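PDB 2IVF: ethylbenzene dehydrogenase beta-subunit from Aromatoleum aromaticum, which is an iron-sulfur subunit of the 4Fe-4S dicluster kind, holding three SF4 clusters and one F3S cluster and lying against a bound haem in a three-chain assembly. Local coordinates for residues 210-213 with 214-218; 228-232 with 233-237; 291-295 with 296-300; 307-310 with 311-315. All coordinates share one frame; numbering follows the deposited sequence.

Interaction 1. Residues 210-213 with 214-218; sequences KCIL and CYPRI. With SF4 (iron/sulfur cluster), chain U.
Ile212 leans against the Tyr215 ring three residues further on, the two side chains crossing obliquely. The CB of Ile212 comes to 3.6 Å from Tyr215 CD2, while its outer carbon, CD1, borders the ring near CE2 and meets Pro216 CD at 3.7 Å, the isoleucine and proline side chains lying roughly at a right angle. Pro216 CD in turn lies over one face of the tyrosine ring, displaced toward the rim, and at the ring's edge, near its plane, comes Ile212 O. Tyr215 carries CG between its own backbone N and carbonyl carbon (chi1 65°), which turns the ring back to the isoleucine; its hydroxyl is bonded to Glu65 O of the alpha-subunit chain. A weak, bent hydrogen bond from Tyr215 N to Ile212 O (3.0 Å) closes the backbone over the same span.

The turn is the Cys-x-x-Cys part of a ferredoxin-like cluster-binding loop. Cys211 SG binds iron FE1 of the SF4 cluster at 2.2 Å, and the SG of Cys214, at the N-cap position of helix 215-218, binds FE4 at 2.3 Å. Between them the chain passes close to the cluster, with Leu213 CA 3.5 Å from sulfide S2. Leu213 N also donates to Cys211 SG at 151°, a bond that would draw some negative charge off the thiolate. Cys226 belongs to the same cluster pocket, as does Trp42 of helix 33-42, which packs on Ile212, Cys214 and Pro216. Beyond the cysteines, Ile218 turns its CG2 back to Leu213 O, 3.4 Å away.

Interaction 2. Residues 228-232 with 233-237; sequences RQCPG and RVRAF. With SF4 (iron/sulfur cluster), chain T.
A cluster-binding Cys-Pro turn leads from helix 225-228 into strand 235-239, and it supplies one ligand, Cys230, to a pocket that also holds Cys28, Cys31 and Cys34. Cys230 SG binds iron FE3 of the SF4 cluster at 2.3 Å. The thiolate lies anti to its own backbone N (chi1 168°), a setting that brings SG to the backbone of Val234: Val234 N donates to it at 3.5 Å and 165°, and Val234 CB lies equally near. A type I beta turn from Cys230 to Arg233 is closed by a weak bond from Arg233 N to Cys230 O. Pro231 lays its CD against sulfide S1.

Arg235 comes back past the cysteine. Its CG packs on Cys230 CB at 3.7 Å; then a bend at chi2 (-69°) sends the guanidinium along the cluster, edge on, with NE 3.3 Å from S4. Asn227 and Asn54 hold NH1 and NH2, fixing the group's rotation, and its positive charge would be expected to offset negative charge on the cluster. Arg233, bent at chi3, reaches Ser334 O and salt bridges with Asp121 and Glu270 of the alpha-subunit chain. A cysteine followed by proline, with backbone N-H pointing at its sulfur, is characteristic of ferredoxin-type [4Fe-4S] sites.

Interaction 3. Residues 291-295 with 296-300; sequences TRIPL and DVLEG
Leu295, the opening residue of helix 295-302, meets Glu299 one turn later. Its CB adjoins the next peptide, as the chain itself dictates. From there CG lies anti to the backbone N (chi1 175°), and this swings the side chain to the glutamate: CG comes to 3.6 Å from Glu299 OE2. Of the two methyls, CD1 touches Glu299 CG and CD2 lies near OE2, so both branches border the glutamate chain, which runs extended beyond CG. The two chains run at a slant to each other, the carboxylate lying beside the leucine's hydrocarbon. CD1 also packs on Lys307, and the side chain on Val306, of the next helix.

The first turn is loosely bonded at its start. Glu299 N donates to Leu295 O at 2.8 Å, nearly straight at 163°, whereas the two bonds onto Pro294 O, from Val297 N and Leu298 N, are weak. Pro294 stands at the N-cap position and sets its ring alongside Val297, CB to CG2 3.9 Å, the two side chains pointing the same way; Asp296 OD1 comes to 3.5 Å from the same CB. Inward, Ile293 CG2 presses on Leu298 CG at 3.6 Å, roughly at a right angle, and both side chains also pack on Pro275. Ahead of the helix Thr291 OG1 accepts from Ile293 N at 3.1 Å. Phe145 of strand 141-149 meets Leu298, and Phe143 meets Pro294, seating the helix on that strand. An ST turn, then proline at the N-cap position, then a first helical turn mark this as the N-terminal boundary of an alpha-helix.

Interaction 4. Residues 307-310 with 311-315; sequences KRVL and AVLHT. With PO4 (phosphate ion), chain P.
His314 links this helix to a bound phosphate ion, probably from the crystallisation liquor: its ND1 donates to PO4 O2 at 167°, with the phosphorus in the plane of the ring at its edge, although the separation of 2.4 Å is so short that its exact value is doubtful. Arg317 and Arg321, further along the same helix, bond the same ion. CD2 of the histidine lies 2.9 Å from Leu310 O, obliquely to the ring, and this oxygen also accepts from His314 N at 3.0 Å. With CG beside the backbone N (chi1 -72°), the imidazole spans from this carbonyl to the phosphate.

Successive i to i+4 bonds run through the segment, among them Leu313 N to Val309 O at 2.9 Å. Ala311 O takes two donors from Thr315, N and OG1 (2.8 Å), which reach it from opposite faces of the carbonyl plane.

Packing is lighter. Val309 and Leu313 lie side by side, CG1 to CD1 4.1 Å, and Leu313 continues onto Leu328, Met329 and Leu332 of helix 327-333. On the next strip Arg308 CG runs beside Val312 CG2 at 4.2 Å, while its guanidinium pairs with Glu305 and reaches Lys255 O. The histidine and two arginines are consistent with a surface patch able to hold an anion, and the phosphate's negative charge would probably stabilise a protonated imidazole.

Along the chain the four contacts come in series. Interactions 1 and 2 both lie within the 4Fe-4S dicluster range, with centres 16 Å apart, each binding a different SF4 cluster; they touch where Leu213 CD2 meets Phe237 CE1 at 3.5 Å, and helix 225-228 ends at the first residue of interaction 2. Interactions 3 and 4 occupy the consecutive helices 295-302 and 306-321. Their centres are 13 Å apart, and they meet through Leu298 CD1 and Leu310 CD1 at 4.2 Å. The two pairs do not touch: interactions 2 and 4 are about 11 Å apart at their nearest atoms. The two cluster-binding contacts thus adjoin each other, while the helical pair lies apart from them.

Interaction 1. Residues 210-213 with 214-218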
loop_
_atom_site.group_PDB
_atom_site.type_symbol
_atom_site.label_atom_id
_atom_site.label_comp_id
_atom_site.label_asym_id
_atom_site.label_seq_id
_atom_site.Cartn_x
_atom_site.Cartn_y
_atom_site.Cartn_z
ATOM N N LYS B 210 16.617 16.891 -12.480
ATOM C CA LYS B 210 15.328 16.628 -13.049
ATOM C C LYS B 210 15.304 15.211 -13.636
ATOM O O LYS B 210 16.331 14.557 -13.818
ATOM C CB LYS B 210 15.086 17.651 -14.187
ATOM C CG LYS B 210 15.986 17.473 -15.384
ATOM C CD LYS B 210 15.683 18.441 -16.496
ATOM C CE LYS B 210 14.394 18.185 -17.227
ATOM N NZ LYS B 210 14.294 16.771 -17.697
ATOM N N CYS B 211 14.113 14.794 -14.012
ATOM C CA CYS B 211 13.941 13.562 -14.749
ATOM C C CYS B 211 14.877 13.520 -15.931
ATOM O O CYS B 211 14.933 14.452 -16.717
ATOM C CB CYS B 211 12.491 13.446 -15.176
ATOM S SG CYS B 211 12.065 12.191 -16.342
ATOM N N ILE B 212 15.634 12.431 -16.008
ATOM C CA ILE B 212 16.598 12.177 -17.085
ATOM C C ILE B 212 16.052 11.191 -18.148
ATOM O O ILE B 212 16.778 10.671 -18.991
ATOM C CB ILE B 212 17.939 11.697 -16.480
ATOM C CG1 ILE B 212 17.786 10.361 -15.726
ATOM C CG2 ILE B 212 18.473 12.814 -15.551
ATOM C CD1 ILE B 212 19.146 9.644 -15.428
ATOM N N LEU B 213 14.742 11.014 -18.133
ATOM C CA LEU B 213 14.057 9.964 -18.863
ATOM C C LEU B 213 14.829 8.639 -18.792
ATOM O O LEU B 213 14.863 7.886 -19.754
ATOM C CB LEU B 213 13.739 10.357 -20.304
ATOM C CG LEU B 213 12.258 10.217 -20.678
ATOM C CD1 LEU B 213 12.020 10.724 -22.102
ATOM C CD2 LEU B 213 11.730 8.778 -20.488
ATOM N N CYS B 214 15.379 8.332 -17.605
ATOM C CA CYS B 214 16.170 7.117 -17.412
ATOM C C CYS B 214 17.123 6.830 -18.563
ATOM O O CYS B 214 17.222 5.694 -18.990
ATOM C CB CYS B 214 15.254 5.926 -17.289
ATOM S SG CYS B 214 14.379 5.833 -15.732
ATOM N N TYR B 215 17.820 7.846 -19.084
ATOM C CA TYR B 215 18.550 7.600 -20.297
ATOM C C TYR B 215 19.567 6.464 -20.196
ATOM O O TYR B 215 19.823 5.821 -21.213
ATOM C CB TYR B 215 19.208 8.869 -20.878
ATOM C CG TYR B 215 20.304 9.492 -20.036
ATOM C CD1 TYR B 215 21.610 8.996 -20.072
ATOM C CD2 TYR B 215 20.059 10.602 -19.234
ATOM C CE1 TYR B 215 22.623 9.569 -19.316
ATOM C CE2 TYR B 215 21.094 11.194 -18.448
ATOM C CZ TYR B 215 22.367 10.664 -18.507
ATOM O OH TYR B 215 23.410 11.209 -17.769
ATOM N N PRO B 216 20.189 6.248 -19.020
ATOM C CA PRO B 216 21.087 5.083 -18.923
ATOM C C PRO B 216 20.376 3.748 -19.269
ATOM O O PRO B 216 20.972 2.817 -19.824
ATOM C CB PRO B 216 21.477 5.106 -17.445
ATOM C CG PRO B 216 21.430 6.546 -17.104
ATOM C CD PRO B 216 20.158 6.964 -17.728
ATOM N N ARG B 217 19.101 3.683 -18.950
ATOM C CA ARG B 217 18.307 2.476 -19.232
ATOM C C ARG B 217 17.828 2.451 -20.677
ATOM O O ARG B 217 18.021 1.456 -21.389
ATOM C CB ARG B 217 17.080 2.425 -18.338
ATOM C CG ARG B 217 17.407 2.066 -16.917
ATOM C CD ARG B 217 16.261 2.317 -16.024
ATOM N NE ARG B 217 15.027 1.521 -16.315
ATOM C CZ ARG B 217 14.575 0.482 -15.592
ATOM N NH1 ARG B 217 15.210 0.055 -14.528
ATOM N NH2 ARG B 217 13.444 -0.126 -15.913
ATOM N N ILE B 218 17.256 3.572 -21.122
ATOM C CA ILE B 218 16.708 3.634 -22.454
ATOM C C ILE B 218 17.802 3.469 -23.540
ATOM O O ILE B 218 17.555 2.879 -24.564
ATOM C CB ILE B 218 15.765 4.849 -22.658
ATOM C CG1 ILE B 218 16.535 6.074 -22.920
ATOM C CG2 ILE B 218 14.640 4.990 -21.544
ATOM C CD1 ILE B 218 16.793 6.200 -24.421
HETATM FE FE1 SF4 U . 12.138 10.255 -15.284
HETATM FE FE2 SF4 U . 12.430 9.039 -12.973
HETATM FE FE3 SF4 U . 10.564 8.173 -14.703
HETATM FE FE4 SF4 U . 13.152 7.690 -15.259
HETATM S S1 SF4 U . 11.955 6.828 -13.502
HETATM S S2 SF4 U . 11.627 8.557 -16.710
HETATM S S3 SF4 U . 14.169 9.593 -14.383
HETATM S S4 SF4 U . 10.630 10.232 -13.587
#

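Interaction 2. Residues 228-232 with 233-237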
loop_
_atom_site.group_PDB
_atom_site.type_symbol
_atom_site.label_atom_id
_atom_site.label_comp_id
_atom_site.label_asym_id
_atom_site.label_seq_id
_atom_site.Cartn_x
_atom_site.Cartn_y
_atom_site.Cartn_z
ATOM N N ARG B 228 7.924 1.231 -16.730
ATOM C CA ARG B 228 8.047 -0.192 -16.736
ATOM C C ARG B 228 7.449 -0.767 -15.451
ATOM O O ARG B 228 6.758 -1.754 -15.518
ATOM C CB ARG B 228 9.490 -0.659 -16.859
ATOM C CG ARG B 228 9.595 -2.170 -17.069
ATOM C CD ARG B 228 11.060 -2.629 -17.245
ATOM N NE ARG B 228 11.092 -4.098 -17.334
ATOM C CZ ARG B 228 10.955 -4.898 -16.282
ATOM N NH1 ARG B 228 10.853 -4.385 -15.062
ATOM N NH2 ARG B 228 10.903 -6.205 -16.454
ATOM N N GLN B 229 7.686 -0.110 -14.325
ATOM C CA GLN B 229 7.260 -0.643 -13.021
ATOM C C GLN B 229 5.826 -0.379 -12.557
ATOM O O GLN B 229 5.442 -0.746 -11.442
ATOM C CB GLN B 229 8.237 -0.198 -11.940
ATOM C CG GLN B 229 9.660 -0.762 -12.178
ATOM C CD GLN B 229 10.607 -0.563 -11.028
ATOM O OE1 GLN B 229 11.619 0.096 -11.178
ATOM N NE2 GLN B 229 10.251 -1.093 -9.837
ATOM N N CYS B 230 5.010 0.209 -13.414
ATOM C CA CYS B 230 3.678 0.582 -13.083
ATOM C C CYS B 230 2.822 -0.691 -13.109
ATOM O O CYS B 230 2.604 -1.274 -14.194
ATOM C CB CYS B 230 3.156 1.519 -14.107
ATOM S SG CYS B 230 1.390 1.824 -14.020
ATOM N N PRO B 231 2.378 -1.111 -11.942
ATOM C CA PRO B 231 1.533 -2.281 -11.897
ATOM C C PRO B 231 0.158 -2.108 -12.482
ATOM O O PRO B 231 -0.492 -3.105 -12.784
ATOM C CB PRO B 231 1.413 -2.594 -10.427
ATOM C CG PRO B 231 2.275 -1.658 -9.707
ATOM C CD PRO B 231 2.637 -0.571 -10.603
ATOM N N GLY B 232 -0.321 -0.878 -12.565
ATOM C CA GLY B 232 -1.626 -0.613 -13.118
ATOM C C GLY B 232 -1.675 -0.726 -14.636
ATOM O O GLY B 232 -2.759 -0.711 -15.206
ATOM N N ARG B 233 -0.523 -0.876 -15.266
ATOM C CA ARG B 233 -0.397 -1.015 -16.720
ATOM C C ARG B 233 -1.017 0.212 -17.415
ATOM O O ARG B 233 -1.658 0.113 -18.456
ATOM C CB ARG B 233 -1.007 -2.351 -17.198
ATOM C CG ARG B 233 -0.582 -3.564 -16.307
ATOM C CD ARG B 233 -1.321 -4.839 -16.601
ATOM N NE ARG B 233 -0.802 -5.663 -17.703
ATOM C CZ ARG B 233 -1.216 -5.607 -18.985
ATOM N NH1 ARG B 233 -2.199 -4.799 -19.384
ATOM N NH2 ARG B 233 -0.697 -6.433 -19.855
ATOM N N VAL B 234 -0.711 1.356 -16.820
ATOM C CA VAL B 234 -1.238 2.674 -17.159
ATOM C C VAL B 234 -0.409 3.368 -18.217
ATOM O O VAL B 234 -0.872 4.287 -18.885
ATOM C CB VAL B 234 -1.155 3.462 -15.829
ATOM C CG1 VAL B 234 -1.123 4.929 -15.969
ATOM C CG2 VAL B 234 -2.166 2.878 -14.867
ATOM N N ARG B 235 0.845 2.948 -18.318
ATOM C CA ARG B 235 1.876 3.716 -18.966
ATOM C C ARG B 235 2.245 3.107 -20.315
ATOM O O ARG B 235 2.436 1.915 -20.421
ATOM C CB ARG B 235 3.123 3.680 -18.113
ATOM C CG ARG B 235 3.020 4.193 -16.700
ATOM C CD ARG B 235 2.825 5.625 -16.687
ATOM N NE ARG B 235 2.981 6.147 -15.346
ATOM C CZ ARG B 235 4.024 6.867 -14.911
ATOM N NH1 ARG B 235 5.053 7.149 -15.680
ATOM N NH2 ARG B 235 4.016 7.315 -13.669
ATOM N N ALA B 236 2.341 3.919 -21.343
ATOM C CA ALA B 236 2.965 3.504 -22.571
ATOM C C ALA B 236 4.082 4.467 -22.917
ATOM O O ALA B 236 4.091 5.631 -22.503
ATOM C CB ALA B 236 1.909 3.428 -23.732
ATOM N N PHE B 237 5.023 3.972 -23.708
ATOM C CA PHE B 237 6.262 4.667 -23.897
ATOM C C PHE B 237 6.746 4.394 -25.306
ATOM O O PHE B 237 6.594 3.288 -25.827
ATOM C CB PHE B 237 7.326 4.132 -22.929
ATOM C CG PHE B 237 8.655 4.842 -23.038
ATOM C CD1 PHE B 237 8.745 6.188 -22.795
ATOM C CD2 PHE B 237 9.827 4.150 -23.371
ATOM C CE1 PHE B 237 9.987 6.847 -22.885
ATOM C CE2 PHE B 237 11.056 4.795 -23.439
ATOM C CZ PHE B 237 11.140 6.127 -23.213
HETATM FE FE1 SF4 T . -0.588 5.149 -11.224
HETATM FE FE2 SF4 T . 2.123 5.219 -10.822
HETATM FE FE3 SF4 T . 0.965 3.272 -12.273
HETATM FE FE4 SF4 T . 0.601 3.217 -9.596
HETATM S S1 SF4 T . 2.568 2.985 -10.671
HETATM S S2 SF4 T . -0.982 2.884 -11.219
HETATM S S3 SF4 T . 0.495 5.468 -9.224
HETATM S S4 SF4 T . 1.015 5.531 -12.785
#

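Interaction 3. Residues 291-295 with 296-300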
loop_
_atom_site.group_PDB
_atom_site.type_symbol
_atom_site.label_atom_id
_atom_site.label_comp_id
_atom_site.label_asym_id
_atom_site.label_seq_id
_atom_site.Cartn_x
_atom_site.Cartn_y
_atom_site.Cartn_z
ATOM N N THR B 291 -21.093 11.081 -16.044
ATOM C CA THR B 291 -20.010 11.200 -15.077
ATOM C C THR B 291 -20.244 12.372 -14.098
ATOM O O THR B 291 -20.835 13.397 -14.456
ATOM C CB THR B 291 -18.605 11.352 -15.713
ATOM O OG1 THR B 291 -17.621 11.377 -14.666
ATOM C CG2 THR B 291 -18.459 12.688 -16.531
ATOM N N ARG B 292 -19.788 12.208 -12.867
ATOM C CA ARG B 292 -19.758 13.301 -11.897
ATOM C C ARG B 292 -18.561 14.250 -12.089
ATOM O O ARG B 292 -18.525 15.330 -11.487
ATOM C CB ARG B 292 -19.686 12.746 -10.508
ATOM C CG ARG B 292 -18.351 12.018 -10.362
ATOM C CD ARG B 292 -18.275 11.181 -9.293
ATOM N NE ARG B 292 -19.276 10.157 -9.206
ATOM C CZ ARG B 292 -19.715 9.727 -8.033
ATOM N NH1 ARG B 292 -19.194 10.214 -6.916
ATOM N NH2 ARG B 292 -20.622 8.781 -7.972
ATOM N N ILE B 293 -17.565 13.866 -12.878
ATOM C CA ILE B 293 -16.369 14.723 -12.991
ATOM C C ILE B 293 -16.760 15.895 -13.888
ATOM O O ILE B 293 -17.213 15.698 -15.027
ATOM C CB ILE B 293 -15.135 14.043 -13.598
ATOM C CG1 ILE B 293 -14.749 12.785 -12.814
ATOM C CG2 ILE B 293 -13.975 15.078 -13.673
ATOM C CD1 ILE B 293 -13.659 12.020 -13.437
ATOM N N PRO B 294 -16.645 17.113 -13.360
ATOM C CA PRO B 294 -17.023 18.249 -14.158
ATOM C C PRO B 294 -16.111 18.425 -15.349
ATOM O O PRO B 294 -14.872 18.358 -15.245
ATOM C CB PRO B 294 -16.914 19.419 -13.185
ATOM C CG PRO B 294 -16.959 18.774 -11.815
ATOM C CD PRO B 294 -16.225 17.512 -12.002
ATOM N N LEU B 295 -16.713 18.610 -16.499
ATOM C CA LEU B 295 -15.908 18.671 -17.711
ATOM C C LEU B 295 -14.923 19.856 -17.645
ATOM O O LEU B 295 -13.785 19.752 -18.106
ATOM C CB LEU B 295 -16.818 18.786 -18.929
ATOM C CG LEU B 295 -16.222 18.992 -20.321
ATOM C CD1 LEU B 295 -15.230 17.873 -20.685
ATOM C CD2 LEU B 295 -17.369 19.179 -21.370
ATOM N N ASP B 296 -15.351 20.988 -17.089
ATOM C CA ASP B 296 -14.492 22.155 -17.115
ATOM C C ASP B 296 -13.247 21.955 -16.275
ATOM O O ASP B 296 -12.209 22.507 -16.593
ATOM C CB ASP B 296 -15.242 23.462 -16.761
ATOM C CG ASP B 296 -15.892 23.433 -15.383
ATOM O OD1 ASP B 296 -16.064 22.360 -14.801
ATOM O OD2 ASP B 296 -16.277 24.515 -14.881
ATOM N N VAL B 297 -13.331 21.108 -15.254
ATOM C CA VAL B 297 -12.175 20.719 -14.470
ATOM C C VAL B 297 -11.173 19.946 -15.308
ATOM O O VAL B 297 -10.002 20.300 -15.348
ATOM C CB VAL B 297 -12.608 19.889 -13.205
ATOM C CG1 VAL B 297 -11.396 19.306 -12.466
ATOM C CG2 VAL B 297 -13.402 20.807 -12.262
ATOM N N LEU B 298 -11.649 18.965 -16.070
ATOM C CA LEU B 298 -10.771 18.177 -16.906
ATOM C C LEU B 298 -10.230 19.035 -18.051
ATOM O O LEU B 298 -9.072 18.887 -18.415
ATOM C CB LEU B 298 -11.443 16.920 -17.461
ATOM C CG LEU B 298 -11.832 15.887 -16.432
ATOM C CD1 LEU B 298 -12.445 14.642 -17.083
ATOM C CD2 LEU B 298 -10.598 15.498 -15.659
ATOM N N GLU B 299 -11.048 19.932 -18.568
ATOM C CA GLU B 299 -10.605 20.877 -19.595
ATOM C C GLU B 299 -9.507 21.796 -19.066
ATOM O O GLU B 299 -8.629 22.209 -19.825
ATOM C CB GLU B 299 -11.748 21.761 -20.113
ATOM C CG GLU B 299 -12.743 21.026 -20.979
ATOM C CD GLU B 299 -13.895 21.877 -21.418
ATOM O OE1 GLU B 299 -14.138 22.916 -20.789
ATOM O OE2 GLU B 299 -14.563 21.491 -22.400
ATOM N N GLY B 300 -9.546 22.114 -17.779
ATOM C CA GLY B 300 -8.536 22.958 -17.205
ATOM C C GLY B 300 -7.164 22.318 -17.290
ATOM O O GLY B 300 -6.155 23.028 -17.474
#

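Interaction 4. Residues 307-310 with 311-315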
loop_
_atom_site.group_PDB
_atom_site.type_symbol
_atom_site.label_atom_id
_atom_site.label_comp_id
_atom_site.label_asym_id
_atom_site.label_seq_id
_atom_site.Cartn_x
_atom_site.Cartn_y
_atom_site.Cartn_z
ATOM N N LYS B 307 -13.958 16.624 -24.033
ATOM C CA LYS B 307 -15.311 16.143 -24.329
ATOM C C LYS B 307 -15.313 15.092 -25.447
ATOM O O LYS B 307 -15.994 14.057 -25.340
ATOM C CB LYS B 307 -16.205 17.319 -24.755
ATOM C CG LYS B 307 -17.669 16.966 -24.962
ATOM C CD LYS B 307 -18.494 18.246 -25.073
ATOM C CE LYS B 307 -19.973 18.017 -24.947
ATOM N NZ LYS B 307 -20.727 19.284 -25.446
ATOM N N ARG B 308 -14.606 15.385 -26.541
ATOM C CA ARG B 308 -14.462 14.459 -27.662
ATOM C C ARG B 308 -13.834 13.153 -27.183
ATOM O O ARG B 308 -14.337 12.053 -27.434
ATOM C CB ARG B 308 -13.597 15.094 -28.802
ATOM C CG ARG B 308 -13.300 14.092 -29.992
ATOM C CD ARG B 308 -12.368 14.624 -31.093
ATOM N NE ARG B 308 -11.105 14.975 -30.501
ATOM C CZ ARG B 308 -10.116 14.124 -30.221
ATOM N NH1 ARG B 308 -10.180 12.829 -30.562
ATOM N NH2 ARG B 308 -9.041 14.600 -29.598
ATOM N N VAL B 309 -12.760 13.287 -26.432
ATOM C CA VAL B 309 -12.066 12.114 -25.974
ATOM C C VAL B 309 -12.963 11.222 -25.119
ATOM O O VAL B 309 -12.999 10.014 -25.313
ATOM C CB VAL B 309 -10.817 12.490 -25.248
ATOM C CG1 VAL B 309 -10.195 11.231 -24.582
ATOM C CG2 VAL B 309 -9.886 13.199 -26.293
ATOM N N LEU B 310 -13.702 11.812 -24.194
ATOM C CA LEU B 310 -14.562 11.023 -23.336
ATOM C C LEU B 310 -15.598 10.313 -24.184
ATOM O O LEU B 310 -15.941 9.134 -23.945
ATOM C CB LEU B 310 -15.201 11.909 -22.241
ATOM C CG LEU B 310 -14.216 12.503 -21.221
ATOM C CD1 LEU B 310 -14.962 13.455 -20.262
ATOM C CD2 LEU B 310 -13.447 11.423 -20.435
ATOM N N ALA B 311 -16.096 11.009 -25.208
ATOM C CA ALA B 311 -17.103 10.438 -26.071
ATOM C C ALA B 311 -16.546 9.223 -26.870
ATOM O O ALA B 311 -17.244 8.228 -27.057
ATOM C CB ALA B 311 -17.671 11.497 -26.982
ATOM N N VAL B 312 -15.296 9.352 -27.320
ATOM C CA VAL B 312 -14.581 8.302 -28.062
ATOM C C VAL B 312 -14.389 7.110 -27.108
ATOM O O VAL B 312 -14.621 5.967 -27.489
ATOM C CB VAL B 312 -13.244 8.828 -28.577
ATOM C CG1 VAL B 312 -12.341 7.678 -29.181
ATOM C CG2 VAL B 312 -13.468 9.923 -29.604
ATOM N N LEU B 313 -13.933 7.364 -25.886
ATOM C CA LEU B 313 -13.723 6.289 -24.930
ATOM C C LEU B 313 -15.016 5.521 -24.701
ATOM O O LEU B 313 -15.013 4.295 -24.678
ATOM C CB LEU B 313 -13.213 6.799 -23.602
ATOM C CG LEU B 313 -11.778 7.357 -23.609
ATOM C CD1 LEU B 313 -11.463 8.073 -22.342
ATOM C CD2 LEU B 313 -10.772 6.215 -23.842
ATOM N N HIS B 314 -16.108 6.244 -24.524
ATOM C CA HIS B 314 -17.375 5.579 -24.258
ATOM C C HIS B 314 -17.844 4.845 -25.477
ATOM O O HIS B 314 -18.340 3.734 -25.350
ATOM C CB HIS B 314 -18.380 6.563 -23.695
ATOM C CG HIS B 314 -18.070 6.965 -22.284
ATOM N ND1 HIS B 314 -18.193 6.091 -21.214
ATOM C CD2 HIS B 314 -17.565 8.112 -21.771
ATOM C CE1 HIS B 314 -17.820 6.701 -20.104
ATOM N NE2 HIS B 314 -17.420 7.925 -20.415
ATOM N N THR B 315 -17.653 5.418 -26.677
ATOM C CA THR B 315 -18.112 4.768 -27.887
ATOM C C THR B 315 -17.328 3.469 -28.090
ATOM O O THR B 315 -17.894 2.396 -28.370
ATOM C CB THR B 315 -17.954 5.682 -29.096
ATOM O OG1 THR B 315 -18.817 6.789 -28.886
ATOM C CG2 THR B 315 -18.392 5.012 -30.386
HETATM P P PO4 P . -19.905 3.178 -22.014
HETATM O O1 PO4 P . -19.454 2.618 -23.360
HETATM O O2 PO4 P . -18.662 3.713 -21.290
HETATM O O3 PO4 P . -20.921 4.297 -22.198
HETATM O O4 PO4 P . -20.526 2.059 -21.203
#